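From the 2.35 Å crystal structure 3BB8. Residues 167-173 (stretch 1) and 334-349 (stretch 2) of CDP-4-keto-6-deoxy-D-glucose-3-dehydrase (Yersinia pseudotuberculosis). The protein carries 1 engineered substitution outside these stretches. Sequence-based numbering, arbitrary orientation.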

# COMPACT_ATOMS: atom_id res chain seq x y z
N THR A 167 -1.04 -22.52 5.02
CA THR A 167 -2.14 -22.20 5.92
C THR A 167 -1.90 -22.36 7.40
O THR A 167 -1.54 -23.43 7.87
N LEU A 168 -2.12 -21.27 8.13
CA LEU A 168 -1.96 -21.20 9.57
C LEU A 168 -0.60 -21.63 10.13
O LEU A 168 -0.50 -22.02 11.29
N GLY A 169 0.44 -21.54 9.31
CA GLY A 169 1.76 -21.92 9.78
C GLY A 169 2.11 -23.33 9.35
O GLY A 169 3.29 -23.66 9.18
N ASN A 170 1.09 -24.17 9.17
CA ASN A 170 1.34 -25.54 8.75
C ASN A 170 1.76 -25.48 7.29
O ASN A 170 1.27 -24.65 6.52
N LEU A 171 2.67 -26.37 6.90
CA LEU A 171 3.22 -26.37 5.55
C LEU A 171 2.44 -27.33 4.65
O LEU A 171 2.13 -28.45 5.05
N PHE A 172 2.14 -26.88 3.44
CA PHE A 172 1.62 -27.77 2.40
C PHE A 172 2.71 -28.70 1.88
O PHE A 172 3.89 -28.52 2.18
N ASP A 173 2.30 -29.68 1.08
CA ASP A 173 3.20 -30.75 0.67
C ASP A 173 4.20 -30.27 -0.37
O ASP A 173 4.04 -30.51 -1.56
N PRO A 334 -5.60 -30.56 15.24
CA PRO A 334 -4.64 -30.25 14.17
C PRO A 334 -3.42 -31.16 14.07
O PRO A 334 -2.93 -31.69 15.06
N GLU A 335 -2.94 -31.33 12.84
CA GLU A 335 -1.78 -32.17 12.60
C GLU A 335 -0.79 -31.55 11.62
O GLU A 335 -1.13 -31.23 10.47
N ALA A 336 0.45 -31.37 12.08
CA ALA A 336 1.49 -30.80 11.25
C ALA A 336 1.67 -31.68 10.02
O ALA A 336 1.50 -32.89 10.10
N THR A 337 2.00 -31.07 8.89
CA THR A 337 2.21 -31.81 7.66
C THR A 337 3.46 -32.67 7.80
O THR A 337 4.44 -32.26 8.42
N GLU A 338 3.43 -33.86 7.21
CA GLU A 338 4.55 -34.78 7.29
C GLU A 338 5.88 -34.15 6.90
O GLU A 338 6.00 -33.49 5.87
N ASN A 339 6.87 -34.37 7.75
CA ASN A 339 8.21 -33.86 7.55
C ASN A 339 8.26 -32.34 7.53
O ASN A 339 8.87 -31.74 6.65
N SER A 340 7.62 -31.72 8.52
CA SER A 340 7.62 -30.27 8.61
C SER A 340 7.61 -29.84 10.06
O SER A 340 7.14 -30.58 10.93
N ASP A 341 8.13 -28.66 10.33
CA ASP A 341 8.16 -28.13 11.69
C ASP A 341 7.41 -26.80 11.64
O ASP A 341 8.00 -25.72 11.65
N PRO A 342 6.08 -26.89 11.59
CA PRO A 342 5.24 -25.70 11.39
C PRO A 342 5.38 -24.71 12.54
O PRO A 342 5.20 -25.08 13.70
N SER A 343 5.70 -23.46 12.22
CA SER A 343 5.56 -22.37 13.17
C SER A 343 4.11 -21.90 13.26
O SER A 343 3.71 -20.95 12.58
N TRP A 344 3.33 -22.57 14.10
CA TRP A 344 1.90 -22.31 14.18
C TRP A 344 1.49 -20.86 14.36
O TRP A 344 2.04 -20.13 15.19
N PHE A 345 0.52 -20.46 13.53
CA PHE A 345 -0.04 -19.11 13.53
C PHE A 345 -1.23 -19.12 14.48
O PHE A 345 -1.46 -18.18 15.24
N GLY A 346 -1.98 -20.22 14.40
CA GLY A 346 -3.15 -20.40 15.25
C GLY A 346 -3.38 -21.88 15.43
O GLY A 346 -2.66 -22.70 14.85
N PHE A 347 -4.40 -22.23 16.21
CA PHE A 347 -4.73 -23.63 16.49
C PHE A 347 -6.07 -24.00 15.83
O PHE A 347 -7.13 -23.70 16.36
N PRO A 348 -6.02 -24.65 14.65
CA PRO A 348 -7.23 -25.05 13.92
C PRO A 348 -7.94 -26.31 14.45
O PRO A 348 -7.32 -27.35 14.65
N ILE A 349 -9.25 -26.19 14.64
CA ILE A 349 -10.07 -27.29 15.15
C ILE A 349 -11.33 -27.48 14.33
O ILE A 349 -12.05 -26.52 14.05

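This is a contact between an irregular segment and a mostly loop stretch with short strand parts, burying 575 Å² summed over both sides, in which a few backbone-directed hydrogen bonds hold the two stretches together and apolar side chains fill the space around them. The backbones run in opposite directions: CA atoms pair Leu 168 with Phe 345 (4.9 Å), Gly 169 with Trp 344 (4.4 Å) and Asn 170 with Pro 342 (4.7 Å).

At one end, Phe 345 N donates to Leu 168 O at 2.9 Å, with a nearly straight N-H...O angle of 165°. Leu 168 has 112 Å² covered by the other stretch, the most of any residue in stretch 1. Its side chain (chi1 m, chi2 t) leaves the backbone sideways, and its two methyls meet different partners: CD1 of Leu 168 lies 3.6 Å from CB of Pro 348, while CD2 of Leu 168 lies 3.6 Å from CD1 of Phe 345. Phe 345 (chi1 t) starts toward the opposing stretch, but the end of its ring leads away.

Gly 169 is in the closest CA pairing, its CA 4.4 Å from CA of Trp 344. An ideal CB on Gly 169 would fall 2.4 Å from O of Ser 343 and 2.9 Å from CA of Trp 344, both clashes, and its phi/psi of 98/-28 would also jam that CB against the preceding carbonyl. Without a side chain, CA of Gly 169 approaches O of Ser 343 to 3.5 Å in a CA-H...O contact.

Asn 170 (chi1 t, chi2 30°) is the polar centre. It starts sideways, yet its amide reaches the other stretch, where OD1 of Asn 170 accepts from N of Thr 337 at 2.8 Å and 152°. ND2 of Asn 170 lies 3.3 Å from O of Glu 335 and has a hydrogen bond elsewhere in the structure. The aliphatic part is packed as well: CB of Asn 170 is 3.6 Å from CZ3 of Trp 344, whose side chain (chi1 m) begins away but brings its ring end back, an oblique approach.

Thr 337 (chi1 m) points toward stretch 1, and its OG1 donates to O of Leu 171. The modelled distance between OG1 of Thr 337 and O of Leu 171 is a very short 2.4 Å, and the carbonyl oxygen is less surely placed, so the pairing is firmer than its exact length. Leu 171 (chi1 m, chi2 p) sends its CD1 to 3.4 Å from CB of Ser 340 and 4.0 Å from CB of Pro 342. Ser 340 (chi1 p) also points toward stretch 1, but OG of Ser 340 donates within its own stretch to O of Thr 337 at 2.6 Å.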

# COMPACT_ATOMS: atom_id res chain seq x y z
CB THR A 167 -3.39 -23.00 5.51
OG1 THR A 167 -3.65 -22.76 4.12
CG2 THR A 167 -4.60 -22.58 6.33
CB LEU A 168 -3.08 -22.00 10.26
CG LEU A 168 -4.49 -21.42 10.08
CD1 LEU A 168 -5.52 -22.38 10.70
CD2 LEU A 168 -4.56 -20.05 10.75
CB ASN A 170 0.08 -26.39 8.95
CG ASN A 170 0.37 -27.89 8.85
OD1 ASN A 170 1.47 -28.34 9.19
ND2 ASN A 170 -0.62 -28.66 8.41
CB LEU A 171 4.70 -26.76 5.57
CG LEU A 171 5.62 -25.87 6.42
CD1 LEU A 171 5.70 -26.39 7.84
CD2 LEU A 171 7.00 -25.78 5.79
CB PHE A 172 1.02 -26.95 1.25
CG PHE A 172 2.02 -26.11 0.52
CD1 PHE A 172 2.89 -26.68 -0.39
CD2 PHE A 172 2.10 -24.75 0.75
CE1 PHE A 172 3.82 -25.91 -1.07
CE2 PHE A 172 3.02 -23.97 0.07
CZ PHE A 172 3.88 -24.55 -0.84
CB ASP A 173 2.40 -31.94 0.12
CG ASP A 173 3.28 -33.13 -0.21
OD1 ASP A 173 4.51 -32.95 -0.31
OD2 ASP A 173 2.74 -34.24 -0.37
CB PRO A 334 -4.27 -28.80 14.46
CG PRO A 334 -4.38 -28.71 15.94
CD PRO A 334 -5.66 -29.46 16.22
CB GLU A 335 -2.23 -33.54 12.09
CG GLU A 335 -2.71 -34.49 13.17
CD GLU A 335 -3.47 -35.68 12.62
OE1 GLU A 335 -3.15 -36.13 11.49
OE2 GLU A 335 -4.37 -36.19 13.32
CB ALA A 336 2.80 -30.72 12.02
CB THR A 337 2.35 -30.84 6.46
OG1 THR A 337 1.08 -30.21 6.21
CG2 THR A 337 2.77 -31.59 5.20
CB GLU A 338 4.32 -36.01 6.41
CG GLU A 338 5.20 -37.19 6.80
CD GLU A 338 5.36 -38.21 5.69
OE1 GLU A 338 4.34 -38.64 5.12
OE2 GLU A 338 6.52 -38.57 5.39
CB ASN A 339 8.79 -34.42 6.24
CG ASN A 339 10.27 -34.10 6.07
OD1 ASN A 339 11.04 -34.12 7.04
ND2 ASN A 339 10.68 -33.81 4.84
CB SER A 340 6.39 -29.69 7.90
OG SER A 340 5.23 -29.80 8.70
CB ASP A 341 9.62 -27.93 12.14
CG ASP A 341 9.74 -27.63 13.63
OD1 ASP A 341 8.72 -27.66 14.34
OD2 ASP A 341 10.88 -27.36 14.08
CB PRO A 342 3.83 -26.29 11.37
CG PRO A 342 3.92 -27.52 12.20
CD PRO A 342 5.29 -28.08 11.94
CB SER A 343 6.47 -21.20 12.78
OG SER A 343 6.35 -20.13 13.70
CB TRP A 344 1.26 -23.17 15.29
CG TRP A 344 1.41 -24.63 15.03
CD1 TRP A 344 2.36 -25.47 15.55
CD2 TRP A 344 0.65 -25.42 14.10
NE1 TRP A 344 2.24 -26.72 14.99
CE2 TRP A 344 1.21 -26.72 14.10
CE3 TRP A 344 -0.43 -25.15 13.26
CZ2 TRP A 344 0.71 -27.75 13.29
CZ3 TRP A 344 -0.93 -26.18 12.45
CH2 TRP A 344 -0.36 -27.46 12.47
CB PHE A 345 -0.49 -18.74 12.11
CG PHE A 345 -1.22 -17.43 12.01
CD1 PHE A 345 -2.61 -17.38 12.13
CD2 PHE A 345 -0.53 -16.24 11.79
CE1 PHE A 345 -3.29 -16.17 12.03
CE2 PHE A 345 -1.21 -15.03 11.69
CZ PHE A 345 -2.59 -15.00 11.81
CB PHE A 347 -4.84 -23.83 18.01
CG PHE A 347 -4.83 -25.26 18.45
CD1 PHE A 347 -3.63 -25.96 18.55
CD2 PHE A 347 -6.02 -25.91 18.79
CE1 PHE A 347 -3.61 -27.29 18.99
CE2 PHE A 347 -6.01 -27.23 19.22
CZ PHE A 347 -4.81 -27.92 19.33
CB PRO A 348 -6.72 -25.23 12.50
CG PRO A 348 -5.36 -25.84 12.74
CD PRO A 348 -4.81 -24.97 13.87
CB ILE A 349 -10.50 -27.00 16.61
CG1 ILE A 349 -9.26 -26.89 17.50
CG2 ILE A 349 -11.43 -28.11 17.10
CD1 ILE A 349 -9.56 -26.32 18.86